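Local coordinates for protein phosphoribosylaminoimidazole carboxylase, ATPase subunit (Thermus thermophilus, PDB 3AW8) that probably catalyses the ATP-dependent carboxylation of 5-aminoimidazole ribonucleotide with bicarbonate to N5-carboxyaminoimidazole ribonucleotide, a step of purine biosynthesis, and binds AMP, at residues A[184-187]-A[193-196]; A[261-266]-A[276-281]; A[99-104]-A[112-117]. One frame throughout, in Å; residues are numbered along the deposited sequence.

Contact 1 (A[184-187]-A[193-196])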
loop_
_atom_site.group_PDB
_atom_site.type_symbol
_atom_site.label_atom_id
_atom_site.label_comp_id
_atom_site.label_asym_id
_atom_site.label_seq_id
_atom_site.Cartn_x
_atom_site.Cartn_y
_atom_site.Cartn_z
ATOM N N LEU A 184 -8.708 4.252 17.606
ATOM C CA LEU A 184 -8.102 2.983 17.247
ATOM C C LEU A 184 -6.849 2.863 18.105
ATOM O O LEU A 184 -6.018 3.766 18.132
ATOM C CB LEU A 184 -7.730 2.944 15.758
ATOM C CG LEU A 184 -8.852 2.965 14.715
ATOM C CD1 LEU A 184 -9.938 2.006 15.138
ATOM C CD2 LEU A 184 -9.430 4.364 14.570
ATOM N N ALA A 185 -6.725 1.757 18.826
ATOM C CA ALA A 185 -5.565 1.539 19.678
ATOM C C ALA A 185 -4.947 0.197 19.339
ATOM O O ALA A 185 -5.609 -0.682 18.786
ATOM C CB ALA A 185 -5.972 1.574 21.154
ATOM N N VAL A 186 -3.677 0.032 19.674
ATOM C CA VAL A 186 -3.006 -1.218 19.381
ATOM C C VAL A 186 -2.020 -1.618 20.471
ATOM O O VAL A 186 -1.338 -0.779 21.059
ATOM C CB VAL A 186 -2.291 -1.134 18.009
ATOM C CG1 VAL A 186 -1.661 0.230 17.838
ATOM C CG2 VAL A 186 -1.242 -2.227 17.891
ATOM N N ARG A 187 -1.964 -2.914 20.742
ATOM C CA ARG A 187 -1.070 -3.445 21.750
ATOM C C ARG A 187 -0.374 -4.672 21.187
ATOM O O ARG A 187 -1.026 -5.652 20.822
ATOM C CB ARG A 187 -1.863 -3.814 23.009
ATOM C CG ARG A 187 -1.025 -4.362 24.161
ATOM C CD ARG A 187 -1.866 -4.502 25.431
ATOM N NE ARG A 187 -1.109 -5.103 26.529
ATOM C CZ ARG A 187 -0.868 -6.405 26.656
ATOM N NH1 ARG A 187 -0.164 -6.848 27.683
ATOM N NH2 ARG A 187 -1.341 -7.266 25.766
ATOM N N VAL A 193 2.393 -0.499 23.334
ATOM C CA VAL A 193 1.103 0.017 22.890
ATOM C C VAL A 193 1.283 1.257 22.026
ATOM O O VAL A 193 2.385 1.802 21.927
ATOM C CB VAL A 193 0.179 0.369 24.085
ATOM C CG1 VAL A 193 -0.019 -0.853 24.974
ATOM C CG2 VAL A 193 0.760 1.530 24.870
ATOM N N ALA A 194 0.192 1.694 21.402
ATOM C CA ALA A 194 0.204 2.864 20.530
ATOM C C ALA A 194 -1.228 3.327 20.323
ATOM O O ALA A 194 -2.153 2.527 20.435
ATOM C CB ALA A 194 0.837 2.507 19.198
ATOM N N PHE A 195 -1.414 4.608 20.015
ATOM C CA PHE A 195 -2.758 5.150 19.824
ATOM C C PHE A 195 -2.820 6.089 18.626
ATOM O O PHE A 195 -1.888 6.863 18.385
ATOM C CB PHE A 195 -3.193 5.901 21.089
ATOM C CG PHE A 195 -3.065 5.085 22.346
ATOM C CD1 PHE A 195 -4.148 4.368 22.843
ATOM C CD2 PHE A 195 -1.834 4.966 22.988
ATOM C CE1 PHE A 195 -4.004 3.541 23.958
ATOM C CE2 PHE A 195 -1.684 4.141 24.098
ATOM C CZ PHE A 195 -2.770 3.425 24.584
ATOM N N TYR A 196 -3.918 6.015 17.876
ATOM C CA TYR A 196 -4.117 6.866 16.704
ATOM C C TYR A 196 -4.889 8.091 17.137
ATOM O O TYR A 196 -5.540 8.085 18.174
ATOM C CB TYR A 196 -4.939 6.138 15.622
ATOM C CG TYR A 196 -4.169 5.112 14.840
ATOM C CD1 TYR A 196 -3.444 5.470 13.700
ATOM C CD2 TYR A 196 -4.102 3.787 15.278
ATOM C CE1 TYR A 196 -2.660 4.525 13.016
ATOM C CE2 TYR A 196 -3.325 2.844 14.611
ATOM C CZ TYR A 196 -2.603 3.218 13.489
ATOM O OH TYR A 196 -1.778 2.301 12.893
#

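Contact 2 (A[261-266]-A[276-281])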
loop_
_atom_site.group_PDB
_atom_site.type_symbol
_atom_site.label_atom_id
_atom_site.label_comp_id
_atom_site.label_asym_id
_atom_site.label_seq_id
_atom_site.Cartn_x
_atom_site.Cartn_y
_atom_site.Cartn_z
ATOM N N PRO A 261 -13.048 -5.965 18.273
ATOM C CA PRO A 261 -11.717 -6.556 18.436
ATOM C C PRO A 261 -11.011 -6.738 17.099
ATOM O O PRO A 261 -10.676 -7.866 16.725
ATOM C CB PRO A 261 -12.026 -7.885 19.114
ATOM C CG PRO A 261 -13.303 -8.283 18.445
ATOM C CD PRO A 261 -14.100 -6.990 18.411
ATOM N N ARG A 262 -10.760 -5.631 16.398
ATOM C CA ARG A 262 -10.135 -5.713 15.088
ATOM C C ARG A 262 -9.969 -4.353 14.415
ATOM O O ARG A 262 -10.436 -3.322 14.916
ATOM C CB ARG A 262 -11.014 -6.559 14.178
ATOM C CG ARG A 262 -12.449 -6.025 14.136
ATOM C CD ARG A 262 -13.291 -6.709 13.084
ATOM N NE ARG A 262 -14.675 -6.235 13.096
ATOM C CZ ARG A 262 -15.070 -5.008 12.744
ATOM N NH1 ARG A 262 -14.194 -4.091 12.344
ATOM N NH2 ARG A 262 -16.357 -4.703 12.777
ATOM N N VAL A 263 -9.306 -4.368 13.264
ATOM C CA VAL A 263 -9.136 -3.163 12.493
ATOM C C VAL A 263 -10.568 -2.722 12.249
ATOM O O VAL A 263 -11.477 -3.552 12.171
ATOM C CB VAL A 263 -8.422 -3.440 11.177
ATOM C CG1 VAL A 263 -6.938 -3.636 11.447
ATOM C CG2 VAL A 263 -9.032 -4.674 10.495
ATOM N N HIS A 264 -10.766 -1.416 12.132
ATOM C CA HIS A 264 -12.106 -0.870 11.994
ATOM C C HIS A 264 -12.248 0.060 10.800
ATOM O O HIS A 264 -11.272 0.663 10.355
ATOM C CB HIS A 264 -12.444 -0.137 13.294
ATOM C CG HIS A 264 -13.892 0.172 13.467
ATOM N ND1 HIS A 264 -14.425 1.415 13.201
ATOM C CD2 HIS A 264 -14.921 -0.595 13.901
ATOM C CE1 HIS A 264 -15.719 1.400 13.466
ATOM N NE2 HIS A 264 -16.045 0.195 13.893
ATOM N N ASN A 265 -13.478 0.158 10.302
ATOM C CA ASN A 265 -13.831 0.987 9.158
ATOM C C ASN A 265 -13.443 2.449 9.368
ATOM O O ASN A 265 -13.004 3.126 8.435
ATOM C CB ASN A 265 -15.335 0.879 8.913
ATOM C CG ASN A 265 -15.757 1.394 7.545
ATOM O OD1 ASN A 265 -16.892 1.161 7.124
ATOM N ND2 ASN A 265 -14.857 2.093 6.844
ATOM N N SER A 266 -13.598 2.931 10.594
ATOM C CA SER A 266 -13.266 4.313 10.911
ATOM C C SER A 266 -11.759 4.556 10.891
ATOM O O SER A 266 -11.302 5.628 11.267
ATOM C CB SER A 266 -13.815 4.682 12.288
ATOM O OG SER A 266 -13.058 4.057 13.307
ATOM N N THR A 276 1.699 4.750 9.769
ATOM C CA THR A 276 1.568 3.300 9.743
ATOM C C THR A 276 0.088 2.997 9.734
ATOM O O THR A 276 -0.659 3.510 10.573
ATOM C CB THR A 276 2.183 2.636 10.999
ATOM O OG1 THR A 276 3.504 3.139 11.221
ATOM C CG2 THR A 276 2.261 1.127 10.811
ATOM N N SER A 277 -0.344 2.161 8.797
ATOM C CA SER A 277 -1.755 1.826 8.711
ATOM C C SER A 277 -2.150 0.927 9.871
ATOM O O SER A 277 -1.314 0.247 10.491
ATOM C CB SER A 277 -2.070 1.126 7.384
ATOM O OG SER A 277 -1.785 -0.260 7.451
ATOM N N GLN A 278 -3.438 0.941 10.173
ATOM C CA GLN A 278 -3.949 0.119 11.235
ATOM C C GLN A 278 -3.708 -1.349 10.832
ATOM O O GLN A 278 -3.431 -2.199 11.678
ATOM C CB GLN A 278 -5.437 0.401 11.425
ATOM C CG GLN A 278 -6.316 -0.073 10.280
ATOM C CD GLN A 278 -7.786 0.093 10.593
ATOM O OE1 GLN A 278 -8.188 0.019 11.759
ATOM N NE2 GLN A 278 -8.601 0.303 9.567
ATOM N N PHE A 279 -3.797 -1.641 9.537
ATOM C CA PHE A 279 -3.592 -3.009 9.076
ATOM C C PHE A 279 -2.157 -3.458 9.314
ATOM O O PHE A 279 -1.923 -4.562 9.790
ATOM C CB PHE A 279 -3.960 -3.141 7.588
ATOM C CG PHE A 279 -5.366 -2.728 7.286
ATOM C CD1 PHE A 279 -6.434 -3.471 7.758
ATOM C CD2 PHE A 279 -5.626 -1.556 6.583
ATOM C CE1 PHE A 279 -7.745 -3.051 7.540
ATOM C CE2 PHE A 279 -6.935 -1.124 6.359
ATOM C CZ PHE A 279 -7.992 -1.870 6.838
ATOM N N GLU A 280 -1.186 -2.616 8.980
ATOM C CA GLU A 280 0.190 -3.010 9.208
ATOM C C GLU A 280 0.457 -3.153 10.713
ATOM O O GLU A 280 1.111 -4.102 11.149
ATOM C CB GLU A 280 1.169 -2.003 8.600
ATOM C CG GLU A 280 2.625 -2.409 8.855
ATOM C CD GLU A 280 3.657 -1.464 8.264
ATOM O OE1 GLU A 280 4.803 -1.481 8.762
ATOM O OE2 GLU A 280 3.341 -0.721 7.308
ATOM N N ASN A 281 -0.057 -2.219 11.508
ATOM C CA ASN A 281 0.151 -2.276 12.951
ATOM C C ASN A 281 -0.475 -3.506 13.596
ATOM O O ASN A 281 0.108 -4.100 14.514
ATOM C CB ASN A 281 -0.379 -1.004 13.619
ATOM C CG ASN A 281 0.739 -0.103 14.112
ATOM O OD1 ASN A 281 0.528 1.080 14.380
ATOM N ND2 ASN A 281 1.935 -0.663 14.241
#

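Contact 3 (A[99-104]-A[112-117])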
loop_
_atom_site.group_PDB
_atom_site.type_symbol
_atom_site.label_atom_id
_atom_site.label_comp_id
_atom_site.label_asym_id
_atom_site.label_seq_id
_atom_site.Cartn_x
_atom_site.Cartn_y
_atom_site.Cartn_z
ATOM N N ARG A 99 -22.738 -7.453 28.028
ATOM C CA ARG A 99 -21.414 -7.881 28.459
ATOM C C ARG A 99 -20.399 -6.798 28.111
ATOM O O ARG A 99 -19.397 -6.624 28.802
ATOM C CB ARG A 99 -21.055 -9.208 27.771
ATOM C CG ARG A 99 -19.645 -9.734 28.022
ATOM C CD ARG A 99 -19.441 -10.192 29.445
ATOM N NE ARG A 99 -18.142 -10.843 29.612
ATOM C CZ ARG A 99 -17.809 -12.010 29.062
ATOM N NH1 ARG A 99 -18.683 -12.667 28.305
ATOM N NH2 ARG A 99 -16.599 -12.520 29.263
ATOM N N GLU A 100 -20.681 -6.055 27.044
ATOM C CA GLU A 100 -19.798 -4.986 26.580
ATOM C C GLU A 100 -19.839 -3.791 27.534
ATOM O O GLU A 100 -18.801 -3.330 28.025
ATOM C CB GLU A 100 -20.227 -4.547 25.178
ATOM C CG GLU A 100 -19.120 -3.981 24.317
ATOM C CD GLU A 100 -19.607 -3.622 22.923
ATOM O OE1 GLU A 100 -18.765 -3.398 22.026
ATOM O OE2 GLU A 100 -20.839 -3.560 22.729
ATOM N N LYS A 101 -21.048 -3.300 27.790
ATOM C CA LYS A 101 -21.254 -2.165 28.680
ATOM C C LYS A 101 -20.763 -2.428 30.107
ATOM O O LYS A 101 -20.075 -1.591 30.696
ATOM C CB LYS A 101 -22.739 -1.792 28.716
ATOM C CG LYS A 101 -23.122 -0.550 27.922
ATOM C CD LYS A 101 -23.004 -0.758 26.428
ATOM C CE LYS A 101 -23.864 0.246 25.661
ATOM N NZ LYS A 101 -23.528 1.669 25.964
ATOM N N THR A 102 -21.115 -3.583 30.666
ATOM C CA THR A 102 -20.696 -3.909 32.028
ATOM C C THR A 102 -19.181 -3.933 32.117
ATOM O O THR A 102 -18.602 -3.404 33.066
ATOM C CB THR A 102 -21.223 -5.283 32.500
ATOM O OG1 THR A 102 -20.543 -6.329 31.797
ATOM C CG2 THR A 102 -22.718 -5.397 32.255
ATOM N N PHE A 103 -18.543 -4.547 31.123
ATOM C CA PHE A 103 -17.085 -4.638 31.089
ATOM C C PHE A 103 -16.418 -3.261 31.178
ATOM O O PHE A 103 -15.543 -3.038 32.019
ATOM C CB PHE A 103 -16.636 -5.372 29.820
ATOM C CG PHE A 103 -15.151 -5.325 29.576
ATOM C CD1 PHE A 103 -14.595 -4.333 28.771
ATOM C CD2 PHE A 103 -14.307 -6.269 30.149
ATOM C CE1 PHE A 103 -13.220 -4.284 28.536
ATOM C CE2 PHE A 103 -12.932 -6.226 29.920
ATOM C CZ PHE A 103 -12.388 -5.232 29.113
ATOM N N PHE A 104 -16.829 -2.337 30.313
ATOM C CA PHE A 104 -16.252 -0.997 30.336
ATOM C C PHE A 104 -16.717 -0.245 31.574
ATOM O O PHE A 104 -15.954 0.516 32.172
ATOM C CB PHE A 104 -16.622 -0.216 29.064
ATOM C CG PHE A 104 -15.672 -0.441 27.923
ATOM C CD1 PHE A 104 -15.673 -1.642 27.224
ATOM C CD2 PHE A 104 -14.732 0.524 27.589
ATOM C CE1 PHE A 104 -14.748 -1.881 26.212
ATOM C CE2 PHE A 104 -13.802 0.294 26.577
ATOM C CZ PHE A 104 -13.811 -0.914 25.888
ATOM N N PRO A 112 -23.552 5.146 28.527
ATOM C CA PRO A 112 -24.918 5.653 28.668
ATOM C C PRO A 112 -25.646 4.830 29.725
ATOM O O PRO A 112 -25.256 3.700 30.017
ATOM C CB PRO A 112 -25.519 5.428 27.282
ATOM C CG PRO A 112 -24.334 5.489 26.379
ATOM C CD PRO A 112 -23.294 4.716 27.145
ATOM N N PRO A 113 -26.703 5.389 30.332
ATOM C CA PRO A 113 -27.393 4.577 31.333
ATOM C C PRO A 113 -27.989 3.376 30.604
ATOM O O PRO A 113 -28.690 3.537 29.600
ATOM C CB PRO A 113 -28.456 5.530 31.869
ATOM C CG PRO A 113 -28.752 6.405 30.683
ATOM C CD PRO A 113 -27.369 6.691 30.160
ATOM N N PHE A 114 -27.692 2.178 31.097
ATOM C CA PHE A 114 -28.193 0.959 30.475
ATOM C C PHE A 114 -28.730 -0.012 31.515
ATOM O O PHE A 114 -28.262 -0.047 32.659
ATOM C CB PHE A 114 -27.079 0.259 29.702
ATOM C CG PHE A 114 -26.021 -0.347 30.587
ATOM C CD1 PHE A 114 -24.978 0.429 31.082
ATOM C CD2 PHE A 114 -26.081 -1.691 30.942
ATOM C CE1 PHE A 114 -24.011 -0.123 31.913
ATOM C CE2 PHE A 114 -25.121 -2.252 31.773
ATOM C CZ PHE A 114 -24.083 -1.468 32.261
ATOM N N HIS A 115 -29.696 -0.826 31.105
ATOM C CA HIS A 115 -30.276 -1.798 32.012
ATOM C C HIS A 115 -30.731 -3.042 31.257
ATOM O O HIS A 115 -31.309 -2.950 30.172
ATOM C CB HIS A 115 -31.448 -1.160 32.773
ATOM C CG HIS A 115 -31.918 -1.959 33.952
ATOM N ND1 HIS A 115 -32.851 -2.968 33.848
ATOM C CD2 HIS A 115 -31.566 -1.904 35.259
ATOM C CE1 HIS A 115 -33.055 -3.501 35.040
ATOM N NE2 HIS A 115 -32.288 -2.873 35.914
ATOM N N PRO A 116 -30.453 -4.230 31.822
ATOM C CA PRO A 116 -30.822 -5.516 31.224
ATOM C C PRO A 116 -32.339 -5.695 31.176
ATOM O O PRO A 116 -33.029 -5.416 32.155
ATOM C CB PRO A 116 -30.159 -6.531 32.157
ATOM C CG PRO A 116 -28.999 -5.776 32.728
ATOM C CD PRO A 116 -29.609 -4.438 33.012
ATOM N N VAL A 117 -32.857 -6.156 30.042
ATOM C CA VAL A 117 -34.294 -6.365 29.919
ATOM C C VAL A 117 -34.657 -7.716 29.320
ATOM O O VAL A 117 -34.510 -7.950 28.118
ATOM C CB VAL A 117 -34.965 -5.251 29.086
ATOM C CG1 VAL A 117 -34.768 -3.913 29.772
ATOM C CG2 VAL A 117 -34.392 -5.217 27.685
#

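Contact 1 (A[184-187]-A[193-196])
With chi1 at 40°, Val186 holds CG1 between its backbone N and carbonyl carbon, where the methyl meets Ala194; Tyr196, its CG anti to the carbonyl carbon (chi1 -76°), turns the rim of its ring to Leu184. Val186 CG1 lies 3.6 Å from Ala194 CB, on the face where Ala285 of helix 278-287 touches Val186. Tyr196 CD2 comes within 3.8 Å of Leu184 CB, and Leu184 O lies at the edge of the same ring, in its plane. That carbonyl oxygen also accepts a hydrogen bond from Tyr196 N at 3.1 Å. The segments run antiparallel, their directions 168° apart, and Val186 and Ala194 form the hydrogen-bonded pair: Val186 N gives to Ala194 O at 3.0 Å, and Ala194 N gives to Val186 O at 2.9 Å. On the other face, Ala185 CB approaches Phe195 CD1 at 3.7 Å, and the ring also rests on Met234 of helix 220-237. Arg187, whose chain is extended, crosses Val193 with its aliphatic part, CG lying 3.7 Å from Val193 CG1; its NH2 reaches past the pair to Tyr239 O. The hydroxyl of Tyr196 turns to Thr276. The two segments belong to the antiparallel beta hairpin of strands 179-187 and 193-204, inside the large antiparallel sheet of the ATP-grasp fold, with helices 220-237 and 278-287 against its two faces here.

Contact 2 (A[261-266]-A[276-281])
Two hydrogen bonds between the Gln278 side chain and the His264 backbone are the polar link of this contact. His264 N gives to Gln278 OE1 at 3.0 Å, arriving 35° above the plane of the side-chain carbonyl, while Gln278 NE2 gives to His264 O at 2.8 Å, with the acceptor lying in the amide plane. Both ends of the amide are thus used on one loop residue, which fixes its rotation. Gln278 reaches that far because its chain is extended beyond CG. Apolar contact comes from Val263, whose two methyls lie beside the CD1-CE1 bond of the Phe279 ring: CG2 is 3.6 Å from Phe279 CE1 and CG1 is 3.7 Å from Phe279 CD1, the side chains crossing at about a right angle. Gln278 CG lies over the centre of the ring, and Met13 of helix 9-18 also touches Phe279. Local bonds shape each segment. Ser266 N gives to His264 ND1 at 3.1 Å from well out of the ring plane; ND1 is also hydrogen-bonded to Ser266 OG. Arg262 NH1 reaches Val263 O at 2.8 Å, and Ser277 OG accepts from Glu280 N at 2.9 Å. With that last bond Ser277 is the N-cap of helix 278-287, and the first helical residue, Gln278, clasps the loop that follows strand 253-260, whose Glu258 belongs to the AMP pocket of the ATP-grasp fold.

Contact 3 (A[99-104]-A[112-117])
Helix 97-107 passes the start of strand 114-117 with Lys101 CA and Phe114 CA 7.8 Å apart, and no hydrogen bond joins the two segments, so the contact rests mainly on side-chain packing. Its centre is the Phe114 ring lying against Lys101. Lys101 CB sits 3.7 Å from the ring centroid and only 6° off the ring normal, a CH-pi contact, and CG follows at 3.8 Å from Phe114 CD1; the two side chains run past each other in opposite directions. Phe114 presents the ring this way with its CG between the backbone N and the carbonyl carbon (chi1 70°). At the far rim of the ring, Thr102 CG2 is 4.0 Å from Phe114 CE2, the side chains crossing at about a right angle, and Thr102 N is equally far, 4.0 Å, from Phe114 CZ. Pro112 O lies at the ring edge, in its plane. The lysine chain bends at chi2 and chi4, which carries its ammonium group beside the proline ring, and NZ ends near Pro112 CD, the two side chains roughly perpendicular. The polar partners of NZ lie outside the two segments: a weak hydrogen bond to Phe256 O and a long, weak ion pair with Glu172, which lines the AMP pocket. Ile170 of the neighbouring strand 169-173 adds to the surroundings of Phe114. The contact thus fastens a helix to an edge strand of the four-stranded antiparallel sheet within this chain, part of the ATP-grasp fold, alongside its adenine-nucleotide pocket.

In the fold
Contacts 1 and 2 adjoin, with centres 9 Å apart. They meet at Tyr196, whose OH is hydrogen-bonded to Thr276 O at 2.8 Å, joining the hairpin to the loop that leads into helix 278-287. Contact 3 lies apart, its centre about 24 Å from that of contact 1 and 26 Å from that of contact 2. Only contact 3 lies close to the bound AMP, which is about 5 Å from the side chain of Pro112; the ligand is about 8 Å from the side chain of His264 in contact 2 and about 14 Å from that of Leu184 in contact 1. Along the chain the order is contact 3, contact 1, contact 2.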